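Side-chain contacts in UDP-glucose 6-dehydrogenase (Pyrobaculum islandicum, PDB 3VTF), which probably catalyses the NAD-dependent oxidation of UDP-glucose to UDP-glucuronate, a step in nucleotide-sugar biosynthesis: residues P65-E69 with P70-E74; R78-S82 with G83-F87; L247-R251 with L252-T256; G426-K430 with K431-A435. All coordinates share one frame; numbering follows the deposited sequence.

Contact 1 (P65-E69 with P70-E74); sequences PHIYE and PGLEE
Leu72 reaches back over Glu69 because its CG lies trans to its backbone N (chi1 180°), which brings CD2 to 3.8 Å from Glu69 CB. Glu69 has the same first torsion, but its chain bends at chi2 (59°), slanting the carboxylate across the Pro70 ring, with OE2 3.5 Å from Pro70 CD. A type II beta turn runs from Glu69 to Leu72, with Gly71 at positive phi and at the N-cap of helix 72-81, closed by Leu72 N donating to Glu69 O (2.9 Å, 158°). One water donates to that carbonyl and accepts from Glu73 N. Pro65 CG rests 3.5 Å from Glu73 CA, and with Ile67 CG1 it packs against Leu72, apolar to suit its burial. Pro70 CD lies over one face of the Tyr68 ring. Glu69 OE1 and OE2 accept from Gly180 N and Ala182 N, respectively, and a second water joins OE2 to Pro70 O. A leucine in place of Glu69 would probably strip both amides of this acceptor and leave the water one acceptor of two. The buried carboxylate, met by two N-H groups and a water, is probably stabilised as an anion and ties the turn to the segment carrying substrate-binding Glu179.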
loop_
_atom_site.group_PDB
_atom_site.type_symbol
_atom_site.label_atom_id
_atom_site.label_comp_id
_atom_site.label_asym_id
_atom_site.label_seq_id
_atom_site.Cartn_x
_atom_site.Cartn_y
_atom_site.Cartn_z
ATOM N N PRO A 65 14.328 -25.245 22.416
ATOM C CA PRO A 65 14.114 -23.844 22.121
ATOM C C PRO A 65 13.488 -23.130 23.347
ATOM O O PRO A 65 12.663 -23.719 24.027
ATOM C CB PRO A 65 13.149 -23.890 20.928
ATOM C CG PRO A 65 13.579 -25.135 20.208
ATOM C CD PRO A 65 13.922 -26.123 21.301
ATOM N N HIS A 66 13.884 -21.886 23.642
ATOM C CA HIS A 66 13.248 -21.105 24.718
ATOM C C HIS A 66 12.045 -20.350 24.202
ATOM O O HIS A 66 11.401 -19.607 24.924
ATOM C CB HIS A 66 14.269 -20.102 25.288
ATOM C CG HIS A 66 14.825 -19.186 24.223
ATOM N ND1 HIS A 66 15.535 -19.662 23.153
ATOM C CD2 HIS A 66 14.694 -17.816 24.032
ATOM C CE1 HIS A 66 15.851 -18.628 22.323
ATOM N NE2 HIS A 66 15.373 -17.492 22.872
ATOM N N ILE A 67 11.693 -20.526 22.953
ATOM C CA ILE A 67 10.611 -19.714 22.344
ATOM C C ILE A 67 9.927 -20.628 21.396
ATOM O O ILE A 67 10.547 -21.603 20.928
ATOM C CB ILE A 67 11.147 -18.454 21.543
ATOM C CG1 ILE A 67 12.192 -18.838 20.467
ATOM C CG2 ILE A 67 11.643 -17.382 22.520
ATOM C CD1 ILE A 67 12.341 -17.810 19.329
ATOM N N TYR A 68 8.667 -20.355 21.084
ATOM C CA TYR A 68 7.980 -21.250 20.196
ATOM C C TYR A 68 8.058 -20.765 18.784
ATOM O O TYR A 68 7.594 -19.673 18.504
ATOM C CB TYR A 68 6.502 -21.402 20.588
ATOM C CG TYR A 68 5.771 -22.131 19.546
ATOM C CD1 TYR A 68 6.053 -23.504 19.285
ATOM C CD2 TYR A 68 4.799 -21.482 18.766
ATOM C CE1 TYR A 68 5.354 -24.190 18.285
ATOM C CE2 TYR A 68 4.120 -22.171 17.769
ATOM C CZ TYR A 68 4.397 -23.516 17.569
ATOM O OH TYR A 68 3.749 -24.129 16.586
ATOM N N GLU A 69 8.542 -21.603 17.876
ATOM C CA GLU A 69 8.599 -21.227 16.470
ATOM C C GLU A 69 8.506 -22.523 15.674
ATOM O O GLU A 69 9.315 -23.437 15.905
ATOM C CB GLU A 69 9.951 -20.529 16.183
ATOM C CG GLU A 69 10.169 -20.073 14.742
ATOM C CD GLU A 69 9.138 -19.096 14.194
ATOM O OE1 GLU A 69 8.758 -18.076 14.802
ATOM O OE2 GLU A 69 8.712 -19.260 13.052
ATOM N N PRO A 70 7.537 -22.621 14.762
ATOM C CA PRO A 70 7.251 -23.884 14.065
ATOM C C PRO A 70 8.499 -24.469 13.389
ATOM O O PRO A 70 9.166 -23.756 12.578
ATOM C CB PRO A 70 6.214 -23.471 13.003
ATOM C CG PRO A 70 5.452 -22.356 13.672
ATOM C CD PRO A 70 6.495 -21.600 14.500
ATOM N N GLY A 71 8.844 -25.718 13.749
ATOM C CA GLY A 71 10.018 -26.388 13.114
ATOM C C GLY A 71 11.385 -26.028 13.745
ATOM O O GLY A 71 12.396 -26.595 13.368
ATOM N N LEU A 72 11.418 -25.153 14.763
ATOM C CA LEU A 72 12.669 -24.750 15.328
ATOM C C LEU A 72 13.335 -25.839 16.147
ATOM O O LEU A 72 14.539 -25.972 16.139
ATOM C CB LEU A 72 12.508 -23.476 16.181
ATOM C CG LEU A 72 13.734 -22.892 16.881
ATOM C CD1 LEU A 72 14.869 -22.721 15.860
ATOM C CD2 LEU A 72 13.342 -21.571 17.587
ATOM N N GLU A 73 12.556 -26.592 16.929
ATOM C CA GLU A 73 13.193 -27.569 17.739
ATOM C C GLU A 73 13.928 -28.580 16.878
ATOM O O GLU A 73 15.018 -28.984 17.231
ATOM C CB GLU A 73 12.129 -28.274 18.645
ATOM C CG GLU A 73 12.720 -29.448 19.402
ATOM C CD GLU A 73 11.638 -30.162 20.222
ATOM O OE1 GLU A 73 10.565 -30.497 19.666
ATOM O OE2 GLU A 73 11.845 -30.332 21.427
ATOM N N GLU A 74 13.320 -29.015 15.760
ATOM C CA GLU A 74 13.995 -29.929 14.836
ATOM C C GLU A 74 15.157 -29.295 14.051
ATOM O O GLU A 74 16.176 -29.941 13.845
ATOM C CB GLU A 74 12.995 -30.434 13.799
ATOM C CG GLU A 74 13.625 -31.488 12.878
ATOM C CD GLU A 74 12.707 -31.922 11.750
ATOM O OE1 GLU A 74 11.592 -31.342 11.623
ATOM O OE2 GLU A 74 13.119 -32.836 10.990
HETATM O O HOH W 1 9.492 -21.199 11.480
HETATM O O HOH W 2 9.771 -25.978 17.548
#

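Contact 2 (R78-S82 with G83-F87)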
loop_
_atom_site.group_PDB
_atom_site.type_symbol
_atom_site.label_atom_id
_atom_site.label_comp_id
_atom_site.label_asym_id
_atom_site.label_seq_id
_atom_site.Cartn_x
_atom_site.Cartn_y
_atom_site.Cartn_z
ATOM N N ARG A 78 19.095 -30.619 14.399
ATOM C CA ARG A 78 19.924 -30.835 13.177
ATOM C C ARG A 78 21.189 -29.958 13.146
ATOM O O ARG A 78 22.279 -30.418 12.852
ATOM C CB ARG A 78 19.118 -30.650 11.874
ATOM C CG ARG A 78 17.949 -31.609 11.677
ATOM C CD ARG A 78 16.984 -31.141 10.548
ATOM N NE ARG A 78 17.667 -31.141 9.253
ATOM C CZ ARG A 78 17.697 -32.178 8.398
ATOM N NH1 ARG A 78 17.067 -33.308 8.682
ATOM N NH2 ARG A 78 18.382 -32.099 7.244
ATOM N N ALA A 79 21.078 -28.677 13.471
ATOM C CA ALA A 79 22.263 -27.810 13.469
ATOM C C ALA A 79 23.301 -28.218 14.516
ATOM O O ALA A 79 24.506 -28.269 14.244
ATOM C CB ALA A 79 21.790 -26.330 13.659
ATOM N N LEU A 80 22.824 -28.600 15.689
ATOM C CA LEU A 80 23.682 -29.117 16.774
ATOM C C LEU A 80 24.373 -30.459 16.372
ATOM O O LEU A 80 25.580 -30.571 16.466
ATOM C CB LEU A 80 22.869 -29.305 18.069
ATOM C CG LEU A 80 22.375 -28.037 18.818
ATOM C CD1 LEU A 80 21.365 -28.397 19.908
ATOM C CD2 LEU A 80 23.533 -27.230 19.449
ATOM N N SER A 81 23.608 -31.422 15.882
ATOM C CA SER A 81 24.202 -32.689 15.293
ATOM C C SER A 81 25.273 -32.479 14.251
ATOM O O SER A 81 26.249 -33.217 14.236
ATOM C CB SER A 81 23.155 -33.624 14.682
ATOM O OG SER A 81 22.428 -34.234 15.724
ATOM N N SER A 82 25.123 -31.464 13.399
ATOM C CA SER A 82 26.150 -31.225 12.393
ATOM C C SER A 82 27.508 -30.924 13.028
ATOM O O SER A 82 28.480 -30.930 12.345
ATOM C CB SER A 82 25.723 -30.098 11.479
ATOM O OG SER A 82 25.881 -28.860 12.156
ATOM N N GLY A 83 27.561 -30.602 14.314
ATOM C CA GLY A 83 28.784 -30.095 14.870
ATOM C C GLY A 83 29.097 -28.635 14.474
ATOM O O GLY A 83 30.013 -28.044 15.043
ATOM N N ARG A 84 28.287 -28.021 13.599
ATOM C CA ARG A 84 28.608 -26.654 13.121
ATOM C C ARG A 84 28.108 -25.487 14.014
ATOM O O ARG A 84 28.587 -24.346 13.863
ATOM C CB ARG A 84 28.170 -26.450 11.649
ATOM C CG ARG A 84 28.882 -27.369 10.678
ATOM C CD ARG A 84 28.811 -26.852 9.274
ATOM N NE ARG A 84 27.424 -26.959 8.843
ATOM C CZ ARG A 84 26.907 -27.993 8.216
ATOM N NH1 ARG A 84 27.676 -29.013 7.837
ATOM N NH2 ARG A 84 25.599 -27.970 7.941
ATOM N N LEU A 85 27.196 -25.762 14.949
ATOM C CA LEU A 85 26.661 -24.736 15.821
ATOM C C LEU A 85 27.114 -24.913 17.226
ATOM O O LEU A 85 26.863 -25.968 17.800
ATOM C CB LEU A 85 25.099 -24.828 15.846
ATOM C CG LEU A 85 24.289 -23.905 16.765
ATOM C CD1 LEU A 85 24.675 -22.401 16.473
ATOM C CD2 LEU A 85 22.779 -24.099 16.485
ATOM N N SER A 86 27.648 -23.867 17.869
ATOM C CA SER A 86 27.991 -23.958 19.274
ATOM C C SER A 86 27.646 -22.649 19.917
ATOM O O SER A 86 27.288 -21.660 19.227
ATOM C CB SER A 86 29.522 -24.236 19.454
ATOM O OG SER A 86 30.296 -23.228 18.791
ATOM N N PHE A 87 27.763 -22.588 21.237
ATOM C CA PHE A 87 27.507 -21.322 21.912
ATOM C C PHE A 87 28.656 -20.903 22.828
ATOM O O PHE A 87 29.261 -21.784 23.498
ATOM C CB PHE A 87 26.189 -21.413 22.698
ATOM C CG PHE A 87 25.034 -21.734 21.835
ATOM C CD1 PHE A 87 24.317 -20.701 21.193
ATOM C CD2 PHE A 87 24.712 -23.066 21.534
ATOM C CE1 PHE A 87 23.266 -21.019 20.328
ATOM C CE2 PHE A 87 23.640 -23.383 20.680
ATOM C CZ PHE A 87 22.913 -22.365 20.087
#
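Ser82 OG sits at the middle of a short relay: it donates to Ala79 O one turn back, at 2.6 Å, and accepts from Arg84 N, at 2.9 Å and an N-H...O angle of 159°. The hydroxyl lies between its own backbone N and carbonyl carbon (chi1 76°), a rotation that points it back at the helix and also within range of the amide two residues on. A serine suits the end of helix 72-81 because one small hydroxyl serves both a carbonyl and an amide. Gly83 leaves the helix with positive phi; a CB there would collide with Ser82 O, and its N donates to Leu80 O, approaching from above the carbonyl plane. Arg84, bent at chi3, folds its guanidinium over Ser82, whose CB lies 4.1 Å from CZ and over the centre of one face, while NH2 bonds to Ala41 O.

Beyond the turn the chain starts strand 85-87, the outermost strand, within this chain, of the Rossmann-type sheet. Leu85 CD2 packs on Ala79 CB at 3.7 Å, where a small residue lets the helix pack closely on helix 31-43. Leu80 CD2 meets Phe87 at the ring edge, 4.0 Å from CE2, the two side chains crossing nearly at right angles. Replacing Ser82 by an alanine removes OG, which is likely to leave Ala79 O and Arg84 N without this partner. The corner between helix and strand thus rests on one hydroxyl that both donates and accepts and on apolar contacts, and its cost is Leu85 N, buried with no partner in the model.

Contact 3 (L247-R251 with L252-T256); sequences LLAKR and LGVDT
Ala249 O accepts from Val254 N across the end of helix 221-251, at 2.9 Å and a nearly straight 164°, while Lys250 O takes Gly253 N at 3.0 Å: together a Schellman motif. Both donors stand above the planes of their carbonyls. Gly253 makes the reversal with positive phi, a backbone shape that glycine adopts readily, and Leu252 N adds two weak bonds, to Leu248 O and Ala249 O.

Side chains close round this core. Leu252 sends CD1 to 3.9 Å from Leu248 CG, one leucine slanting across the other a single turn apart. Val254 CG1 lies against Ala249 CB at 3.7 Å, which completes the hydrophobic contact that commonly accompanies this motif. Ala249 fits here because the returning chain passes close by on that side.

Farther out, the second subunit holds the corner: Leu226 of that subunit packs on Ala249, Phe292 of the second subunit packs on Leu248, and Arg222 of the second subunit donates to Leu252 O. Within the chain, Lys250 forms a salt bridge with Glu439, and Asp255 is the N-cap of helix 256-264, its OD1 accepting from Arg258 N. Thr256 turns its hydroxyl trans to its carbonyl carbon (chi1 -60°), which places OG1, bonded to Ala442 O near the C-terminus, 3.1 Å from Ala249 CB.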
loop_
_atom_site.group_PDB
_atom_site.type_symbol
_atom_site.label_atom_id
_atom_site.label_comp_id
_atom_site.label_asym_id
_atom_site.label_seq_id
_atom_site.Cartn_x
_atom_site.Cartn_y
_atom_site.Cartn_z
ATOM N N LEU A 247 -14.012 1.035 8.669
ATOM C CA LEU A 247 -14.974 1.803 9.479
ATOM C C LEU A 247 -16.081 2.337 8.613
ATOM O O LEU A 247 -17.241 2.412 9.051
ATOM C CB LEU A 247 -14.200 2.967 10.203
ATOM C CG LEU A 247 -13.193 2.492 11.226
ATOM C CD1 LEU A 247 -12.292 3.702 11.708
ATOM C CD2 LEU A 247 -13.883 1.820 12.405
ATOM N N LEU A 248 -15.719 2.784 7.391
ATOM C CA LEU A 248 -16.641 3.273 6.436
ATOM C C LEU A 248 -17.531 2.200 5.864
ATOM O O LEU A 248 -18.801 2.374 5.768
ATOM C CB LEU A 248 -15.912 4.132 5.333
ATOM C CG LEU A 248 -16.764 4.535 4.105
ATOM C CD1 LEU A 248 -17.948 5.444 4.573
ATOM C CD2 LEU A 248 -15.902 5.403 3.196
ATOM N N ALA A 249 -16.943 1.053 5.520
ATOM C CA ALA A 249 -17.733 -0.056 4.983
ATOM C C ALA A 249 -18.808 -0.459 6.010
ATOM O O ALA A 249 -19.934 -0.752 5.624
ATOM C CB ALA A 249 -16.848 -1.258 4.640
ATOM N N LYS A 250 -18.396 -0.564 7.273
ATOM C CA LYS A 250 -19.267 -0.934 8.390
ATOM C C LYS A 250 -20.485 0.072 8.441
ATOM O O LYS A 250 -21.622 -0.351 8.507
ATOM C CB LYS A 250 -18.541 -0.891 9.745
ATOM C CG LYS A 250 -19.417 -1.354 10.944
ATOM C CD LYS A 250 -18.570 -1.348 12.268
ATOM C CE LYS A 250 -19.432 -1.808 13.469
ATOM N NZ LYS A 250 -19.999 -3.160 13.169
ATOM N N ARG A 251 -20.247 1.370 8.374
ATOM C CA ARG A 251 -21.358 2.338 8.314
ATOM C C ARG A 251 -22.260 2.130 7.116
ATOM O O ARG A 251 -23.456 2.424 7.154
ATOM C CB ARG A 251 -20.851 3.743 8.216
ATOM C CG ARG A 251 -20.015 4.133 9.385
ATOM C CD ARG A 251 -20.757 4.171 10.727
ATOM N NE ARG A 251 -20.025 5.128 11.573
ATOM C CZ ARG A 251 -20.218 6.435 11.484
ATOM N NH1 ARG A 251 -21.162 6.865 10.645
ATOM N NH2 ARG A 251 -19.528 7.286 12.241
ATOM N N LEU A 252 -21.720 1.560 6.044
ATOM C CA LEU A 252 -22.485 1.388 4.841
ATOM C C LEU A 252 -23.214 0.060 4.878
ATOM O O LEU A 252 -23.876 -0.258 3.901
ATOM C CB LEU A 252 -21.548 1.439 3.558
ATOM C CG LEU A 252 -20.947 2.838 3.383
ATOM C CD1 LEU A 252 -19.752 2.794 2.387
ATOM C CD2 LEU A 252 -22.044 3.897 2.999
ATOM N N GLY A 253 -22.936 -0.764 5.867
ATOM C CA GLY A 253 -23.498 -2.150 5.944
ATOM C C GLY A 253 -22.855 -3.085 4.968
ATOM O O GLY A 253 -23.498 -3.993 4.495
ATOM N N VAL A 254 -21.576 -2.881 4.659
ATOM C CA VAL A 254 -20.860 -3.635 3.641
ATOM C C VAL A 254 -19.718 -4.478 4.240
ATOM O O VAL A 254 -19.149 -4.119 5.298
ATOM C CB VAL A 254 -20.215 -2.535 2.675
ATOM C CG1 VAL A 254 -18.908 -2.962 2.066
ATOM C CG2 VAL A 254 -21.262 -2.059 1.664
ATOM N N ASP A 255 -19.302 -5.504 3.489
ATOM C CA ASP A 255 -18.290 -6.460 3.940
ATOM C C ASP A 255 -16.890 -5.992 3.403
ATOM O O ASP A 255 -16.565 -6.121 2.233
ATOM C CB ASP A 255 -18.608 -7.899 3.480
ATOM C CG ASP A 255 -17.603 -8.924 4.064
ATOM O OD1 ASP A 255 -16.389 -8.650 4.252
ATOM O OD2 ASP A 255 -18.039 -9.977 4.489
ATOM N N THR A 256 -16.110 -5.430 4.296
ATOM C CA THR A 256 -14.774 -4.856 3.900
ATOM C C THR A 256 -13.840 -5.924 3.288
ATOM O O THR A 256 -13.031 -5.619 2.413
ATOM C CB THR A 256 -14.140 -4.452 5.227
ATOM O OG1 THR A 256 -15.017 -3.464 5.842
ATOM C CG2 THR A 256 -12.733 -3.830 5.014
#

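Contact 4 (G426-K430 with K431-A435)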
loop_
_atom_site.group_PDB
_atom_site.type_symbol
_atom_site.label_atom_id
_atom_site.label_comp_id
_atom_site.label_asym_id
_atom_site.label_seq_id
_atom_site.Cartn_x
_atom_site.Cartn_y
_atom_site.Cartn_z
ATOM N N GLY A 426 -13.106 -9.221 16.031
ATOM C CA GLY A 426 -11.963 -8.326 15.681
ATOM C C GLY A 426 -11.073 -8.842 14.638
ATOM O O GLY A 426 -10.087 -8.173 14.316
ATOM N N ARG A 427 -11.323 -10.076 14.200
ATOM C CA ARG A 427 -10.470 -10.778 13.243
ATOM C C ARG A 427 -11.124 -11.476 12.032
ATOM O O ARG A 427 -10.426 -12.153 11.313
ATOM C CB ARG A 427 -9.564 -11.773 13.965
ATOM C CG ARG A 427 -8.665 -11.143 14.994
ATOM C CD ARG A 427 -7.579 -10.301 14.350
ATOM N NE ARG A 427 -6.705 -9.720 15.352
ATOM C CZ ARG A 427 -5.919 -8.677 15.148
ATOM N NH1 ARG A 427 -5.893 -8.077 13.986
ATOM N NH2 ARG A 427 -5.164 -8.228 16.125
ATOM N N TYR A 428 -12.421 -11.280 11.802
ATOM C CA TYR A 428 -13.137 -11.955 10.720
ATOM C C TYR A 428 -13.219 -13.467 10.814
ATOM O O TYR A 428 -12.462 -14.166 10.183
ATOM C CB TYR A 428 -12.595 -11.560 9.356
ATOM C CG TYR A 428 -13.594 -11.647 8.244
ATOM C CD1 TYR A 428 -14.474 -10.620 8.007
ATOM C CD2 TYR A 428 -13.642 -12.744 7.412
ATOM C CE1 TYR A 428 -15.385 -10.679 6.986
ATOM C CE2 TYR A 428 -14.558 -12.820 6.389
ATOM C CZ TYR A 428 -15.433 -11.784 6.184
ATOM O OH TYR A 428 -16.340 -11.827 5.167
ATOM N N VAL A 429 -14.092 -13.951 11.687
ATOM C CA VAL A 429 -14.406 -15.367 11.753
ATOM C C VAL A 429 -15.828 -15.618 11.228
ATOM O O VAL A 429 -16.788 -15.240 11.861
ATOM C CB VAL A 429 -14.259 -15.862 13.198
ATOM C CG1 VAL A 429 -14.609 -17.327 13.315
ATOM C CG2 VAL A 429 -12.852 -15.597 13.704
ATOM N N LYS A 430 -15.939 -16.287 10.083
ATOM C CA LYS A 430 -17.217 -16.401 9.325
ATOM C C LYS A 430 -18.314 -17.077 10.167
ATOM O O LYS A 430 -19.465 -16.608 10.207
ATOM C CB LYS A 430 -17.016 -17.197 7.995
ATOM C CG LYS A 430 -16.073 -16.555 6.962
ATOM C CD LYS A 430 -16.585 -16.731 5.539
ATOM C CE LYS A 430 -15.993 -15.694 4.580
ATOM N NZ LYS A 430 -14.583 -16.007 4.201
ATOM N N LYS A 431 -17.920 -18.104 10.908
ATOM C CA LYS A 431 -18.850 -18.827 11.794
ATOM C C LYS A 431 -19.523 -17.966 12.856
ATOM O O LYS A 431 -20.711 -18.238 13.217
ATOM C CB LYS A 431 -18.254 -20.085 12.429
ATOM C CG LYS A 431 -19.329 -21.231 12.397
ATOM C CD LYS A 431 -18.947 -22.392 13.257
ATOM C CE LYS A 431 -20.049 -23.433 13.474
ATOM N NZ LYS A 431 -20.671 -23.008 14.730
ATOM N N ALA A 432 -18.857 -16.907 13.307
ATOM C CA ALA A 432 -19.361 -16.051 14.383
ATOM C C ALA A 432 -20.628 -15.271 14.012
ATOM O O ALA A 432 -21.312 -14.772 14.864
ATOM C CB ALA A 432 -18.280 -15.121 14.910
ATOM N N ARG A 433 -20.916 -15.189 12.729
ATOM C CA ARG A 433 -22.097 -14.510 12.216
ATOM C C ARG A 433 -23.403 -15.164 12.702
ATOM O O ARG A 433 -24.460 -14.573 12.637
ATOM C CB ARG A 433 -22.071 -14.461 10.705
ATOM C CG ARG A 433 -21.163 -13.410 10.144
ATOM C CD ARG A 433 -21.615 -12.911 8.801
ATOM N NE ARG A 433 -20.628 -12.005 8.242
ATOM C CZ ARG A 433 -20.706 -10.686 8.292
ATOM N NH1 ARG A 433 -19.755 -9.958 7.754
ATOM N NH2 ARG A 433 -21.733 -10.101 8.864
ATOM N N GLU A 434 -23.297 -16.398 13.153
ATOM C CA GLU A 434 -24.407 -17.138 13.730
ATOM C C GLU A 434 -24.842 -16.585 15.095
ATOM O O GLU A 434 -25.851 -16.984 15.626
ATOM C CB GLU A 434 -24.070 -18.627 13.828
ATOM C CG GLU A 434 -23.325 -19.021 15.074
ATOM C CD GLU A 434 -22.629 -20.355 14.949
ATOM O OE1 GLU A 434 -22.715 -20.960 13.884
ATOM O OE2 GLU A 434 -22.008 -20.794 15.916
ATOM N N ALA A 435 -24.025 -15.711 15.669
ATOM C CA ALA A 435 -24.271 -15.068 16.983
ATOM C C ALA A 435 -25.605 -14.377 17.061
ATOM O O ALA A 435 -26.115 -13.997 16.025
ATOM C CB ALA A 435 -23.172 -14.054 17.256
#
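Val429 and Ala432 are joined by backbone and side chain alike at the start of a 3-10 segment. The hydrogen bonds come first: Ala432 N donates to Val429 O at 3.0 Å, and Arg433 N to Lys430 O at 3.2 Å, each donor above the plane of its carbonyl. These i to i+3 links are the signature of the 3-10 turn, which here bridges strands 422-425 and 437-440 of the UDP-binding domain.

The apolar part is small. Val429 CB and Ala432 CB stand 4.4 Å apart, and both side chains rest on Ile406 of strand 403-406; a methyl group suits Ala432, where the turn lies close to the sheet.

Charged groups follow. Lys431 stays extended until it bends at chi4 (-94°), and there NZ meets Glu434 OE2 on its syn lone pair, a salt bridge of 2.8 Å, with a weak bond to OE1. The Lys431 ammonium also donates to Leu416 O, while Arg433 NH2 pairs with the C-terminal carboxylate of Ala444.

The aromatic contact is looser. Arg433 keeps its chain extended from CG to NE, leaving NH1 4.5 Å from Tyr428 CE1. The Tyr428 hydroxyl is bonded to Asp255, and its ring stacks with Tyr257.

Two salt bridges, Lys431 to Glu434 and Arg433 to the C-terminus, probably brace the turn, a few residues on from Arg427, which contacts the bound UDP-glucose.

The four contacts follow one another along the chain, each closing before the next opens. Contacts 1 and 2 lie at the two ends of helix 72-81 in the NAD-binding domain, their centres about 15 Å apart; one starts the helix, the other hands it to edge strand 85-87. Contact 3 ends the long helix 221-251 of the central domain, about 53 Å from contact 2 between centres and on the other side of the chain's centre. Contact 4, in the UDP-binding region, comes within bonding distance of contact 3: Asp255 OD2 lies 2.6 Å from Tyr428 OH, probably a hydrogen bond. This probably links the loop after helix 221-251 to the loop between strands 422-425 and 437-440.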